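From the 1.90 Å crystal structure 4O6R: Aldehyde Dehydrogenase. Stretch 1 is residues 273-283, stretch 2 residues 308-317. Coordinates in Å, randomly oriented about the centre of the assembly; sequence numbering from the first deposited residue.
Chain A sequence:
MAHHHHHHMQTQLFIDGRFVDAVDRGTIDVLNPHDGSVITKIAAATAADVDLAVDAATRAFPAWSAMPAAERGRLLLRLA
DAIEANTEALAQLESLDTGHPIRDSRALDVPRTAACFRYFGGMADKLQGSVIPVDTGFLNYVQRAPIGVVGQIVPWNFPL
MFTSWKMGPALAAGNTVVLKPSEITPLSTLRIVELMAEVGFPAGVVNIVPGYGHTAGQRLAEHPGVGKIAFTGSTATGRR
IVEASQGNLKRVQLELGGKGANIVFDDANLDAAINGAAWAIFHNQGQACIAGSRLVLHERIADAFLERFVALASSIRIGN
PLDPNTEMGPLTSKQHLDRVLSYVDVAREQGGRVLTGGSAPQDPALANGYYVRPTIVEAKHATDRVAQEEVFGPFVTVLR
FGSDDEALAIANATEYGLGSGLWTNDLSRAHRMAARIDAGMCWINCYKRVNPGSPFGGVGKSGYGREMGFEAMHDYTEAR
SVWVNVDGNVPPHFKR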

# COMPACT_ATOMS: atom_id res chain seq x y z
N ALA A 273 -11.07 -20.06 28.27
CA ALA A 273 -9.65 -19.98 28.55
C ALA A 273 -9.03 -21.31 28.93
O ALA A 273 -7.90 -21.59 28.60
CB ALA A 273 -9.38 -18.91 29.63
N ILE A 274 -9.78 -22.15 29.62
CA ILE A 274 -9.29 -23.48 29.96
C ILE A 274 -9.12 -24.30 28.69
O ILE A 274 -8.09 -24.95 28.48
CB ILE A 274 -10.25 -24.16 30.96
CG1 ILE A 274 -10.15 -23.48 32.32
CG2 ILE A 274 -9.93 -25.63 31.10
CD1 ILE A 274 -11.40 -23.64 33.16
N ASN A 275 -10.13 -24.26 27.82
CA ASN A 275 -10.00 -24.94 26.53
C ASN A 275 -8.90 -24.34 25.69
O ASN A 275 -8.13 -25.08 25.06
CB ASN A 275 -11.33 -24.93 25.77
CG ASN A 275 -12.32 -25.93 26.33
OD1 ASN A 275 -13.39 -25.55 26.85
ND2 ASN A 275 -11.99 -27.19 26.24
N GLY A 276 -8.78 -23.01 25.72
CA GLY A 276 -7.74 -22.33 24.98
C GLY A 276 -6.35 -22.73 25.43
O GLY A 276 -5.46 -22.93 24.60
N ALA A 277 -6.17 -22.80 26.75
CA ALA A 277 -4.87 -23.20 27.34
C ALA A 277 -4.48 -24.61 26.95
O ALA A 277 -3.30 -24.87 26.63
CB ALA A 277 -4.92 -23.09 28.86
N ALA A 278 -5.45 -25.51 26.94
CA ALA A 278 -5.17 -26.90 26.58
C ALA A 278 -4.76 -27.03 25.11
O ALA A 278 -3.75 -27.67 24.79
CB ALA A 278 -6.35 -27.79 26.91
N TRP A 279 -5.51 -26.39 24.22
CA TRP A 279 -5.12 -26.27 22.83
C TRP A 279 -3.72 -25.68 22.69
O TRP A 279 -2.90 -26.18 21.93
CB TRP A 279 -6.16 -25.41 22.08
CG TRP A 279 -5.68 -24.71 20.87
CD1 TRP A 279 -5.40 -23.37 20.75
CD2 TRP A 279 -5.47 -25.28 19.58
NE1 TRP A 279 -5.01 -23.09 19.47
CE2 TRP A 279 -5.02 -24.25 18.74
CE3 TRP A 279 -5.59 -26.58 19.06
CZ2 TRP A 279 -4.70 -24.46 17.39
CZ3 TRP A 279 -5.27 -26.80 17.72
CH2 TRP A 279 -4.83 -25.75 16.90
N ALA A 280 -3.45 -24.59 23.43
CA ALA A 280 -2.25 -23.83 23.20
C ALA A 280 -0.99 -24.60 23.51
O ALA A 280 0.05 -24.35 22.86
CB ALA A 280 -2.28 -22.54 24.03
N ILE A 281 -1.04 -25.51 24.49
CA ILE A 281 0.16 -26.26 24.86
C ILE A 281 0.11 -27.73 24.46
O ILE A 281 1.15 -28.29 24.16
CB ILE A 281 0.51 -26.11 26.34
CG1 ILE A 281 1.90 -26.71 26.69
CG2 ILE A 281 -0.55 -26.76 27.22
CD1 ILE A 281 3.07 -26.14 25.88
N PHE A 282 -1.07 -28.36 24.42
CA PHE A 282 -1.12 -29.80 24.15
C PHE A 282 -1.29 -30.17 22.70
O PHE A 282 -0.87 -31.27 22.31
CB PHE A 282 -2.12 -30.51 25.08
CG PHE A 282 -1.81 -30.29 26.54
CD1 PHE A 282 -0.51 -30.48 27.02
CD2 PHE A 282 -2.77 -29.84 27.41
CE1 PHE A 282 -0.20 -30.24 28.34
CE2 PHE A 282 -2.45 -29.61 28.73
CZ PHE A 282 -1.17 -29.80 29.20
N HIS A 283 -1.84 -29.28 21.88
CA HIS A 283 -1.89 -29.55 20.46
C HIS A 283 -0.48 -29.73 19.95
O HIS A 283 0.43 -29.02 20.37
CB HIS A 283 -2.60 -28.47 19.65
CG HIS A 283 -2.39 -28.60 18.18
ND1 HIS A 283 -1.58 -27.74 17.47
CD2 HIS A 283 -2.83 -29.52 17.28
CE1 HIS A 283 -1.57 -28.09 16.19
NE2 HIS A 283 -2.30 -29.18 16.06
N ARG A 308 -9.85 -27.35 37.00
CA ARG A 308 -10.50 -27.77 35.78
C ARG A 308 -9.48 -28.14 34.67
O ARG A 308 -9.65 -29.11 33.96
CB ARG A 308 -11.47 -26.68 35.30
CG ARG A 308 -12.68 -26.57 36.22
CD ARG A 308 -13.37 -25.25 36.07
NE ARG A 308 -14.05 -25.16 34.78
CZ ARG A 308 -14.75 -24.10 34.37
NH1 ARG A 308 -14.81 -23.00 35.10
NH2 ARG A 308 -15.32 -24.14 33.19
N PHE A 309 -8.44 -27.34 34.55
CA PHE A 309 -7.40 -27.53 33.54
C PHE A 309 -6.60 -28.82 33.74
O PHE A 309 -6.34 -29.55 32.76
CB PHE A 309 -6.47 -26.32 33.55
CG PHE A 309 -5.36 -26.36 32.54
CD1 PHE A 309 -5.62 -26.44 31.20
CD2 PHE A 309 -4.06 -26.27 32.95
CE1 PHE A 309 -4.60 -26.48 30.26
CE2 PHE A 309 -3.02 -26.27 32.03
CZ PHE A 309 -3.28 -26.40 30.69
N VAL A 310 -6.24 -29.10 34.99
CA VAL A 310 -5.55 -30.34 35.33
C VAL A 310 -6.46 -31.54 35.02
O VAL A 310 -6.02 -32.51 34.41
CB VAL A 310 -5.08 -30.36 36.81
CG1 VAL A 310 -4.57 -31.72 37.20
CG2 VAL A 310 -3.96 -29.35 37.02
N ALA A 311 -7.73 -31.45 35.36
CA ALA A 311 -8.67 -32.53 35.05
C ALA A 311 -8.75 -32.79 33.57
O ALA A 311 -8.64 -33.92 33.15
CB ALA A 311 -10.05 -32.27 35.63
N LEU A 312 -8.89 -31.72 32.77
CA LEU A 312 -8.95 -31.88 31.31
C LEU A 312 -7.67 -32.53 30.75
O LEU A 312 -7.73 -33.45 29.95
CB LEU A 312 -9.17 -30.51 30.65
CG LEU A 312 -9.17 -30.47 29.13
CD1 LEU A 312 -10.21 -31.43 28.59
CD2 LEU A 312 -9.44 -29.04 28.70
N ALA A 313 -6.54 -32.02 31.20
CA ALA A 313 -5.23 -32.51 30.74
C ALA A 313 -5.04 -33.99 31.05
O ALA A 313 -4.57 -34.75 30.19
CB ALA A 313 -4.11 -31.70 31.36
N SER A 314 -5.43 -34.40 32.26
CA SER A 314 -5.28 -35.79 32.69
C SER A 314 -6.14 -36.69 31.86
O SER A 314 -5.85 -37.85 31.76
CB SER A 314 -5.73 -35.99 34.15
OG SER A 314 -4.77 -35.41 35.00
N SER A 315 -7.22 -36.15 31.30
CA SER A 315 -8.17 -36.93 30.54
C SER A 315 -7.77 -37.10 29.04
O SER A 315 -8.36 -37.89 28.34
CB SER A 315 -9.56 -36.26 30.63
OG SER A 315 -9.65 -35.17 29.71
N ILE A 316 -6.79 -36.33 28.57
CA ILE A 316 -6.45 -36.35 27.17
C ILE A 316 -6.06 -37.77 26.76
O ILE A 316 -5.28 -38.42 27.44
CB ILE A 316 -5.33 -35.34 26.85
CG1 ILE A 316 -5.87 -33.90 26.96
CG2 ILE A 316 -4.74 -35.59 25.46
CD1 ILE A 316 -4.82 -32.81 26.85
N ARG A 317 -6.61 -38.23 25.63
CA ARG A 317 -6.41 -39.62 25.20
C ARG A 317 -5.12 -39.76 24.42
O ARG A 317 -5.00 -39.27 23.29
CB ARG A 317 -7.58 -40.07 24.35
CG ARG A 317 -8.92 -40.03 25.10
CD ARG A 317 -10.01 -40.69 24.29
NE ARG A 317 -10.29 -39.98 23.03
CZ ARG A 317 -11.18 -39.01 22.88
NH1 ARG A 317 -11.89 -38.56 23.90
NH2 ARG A 317 -11.35 -38.45 21.70

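What holds the two helices together? Not hydrogen bonds, for none crosses between the stretches; each helix spends its backbone groups internally, as in A278 N to I274 O (3.1 Å) and A313 N to F309 O (2.9 Å). The contact is apolar packing between helices whose axes approach to 9.8 Å and whose directions differ by 44°.

Where is the packing centred? F309 is the knob, its side chain set among I274, A277, A278 and F282. Its CA-to-CB bond points sideways, but the t rotamer carries the ring nearer the first helix, where F309 CE1 lies 3.7 Å from A277 CB and 4.0 Å from A278 CB. Beside these two alanine side chains the ring also comes close to the helix backbone: F309 CE1 is 3.6 Å from A278 N, which sits at the ring edge and already donates its hydrogen bond to I274 O.

Do the two aromatic rings stack face to face? No. The planes of F282 and F309 are nearly parallel, at 18°, but the rings are slid apart, with centroids 6.0 Å from each other and little overlap. Their closest atoms are F282 CE2 and F309 CZ, 3.9 Å apart. The F282 ring also packs against the second stretch through CE2 to A313 CB and CD2 to I316 CD1, both 3.7 Å, so the contact extends to I316, in the loop beyond the second helix.

What do the aliphatic side chains add? L312 points toward the first helix, and its CD2 reaches A278 CB at 3.8 Å and I274 CG2 at 4.2 Å. At the exposed margin, I274 CD1 lies over one face of the R308 guanidinium, 3.5 Å from R308 NE. This packing leaves the in-plane N–H groups free to point elsewhere, and R308 NH2 is hydrogen-bonded elsewhere in the structure.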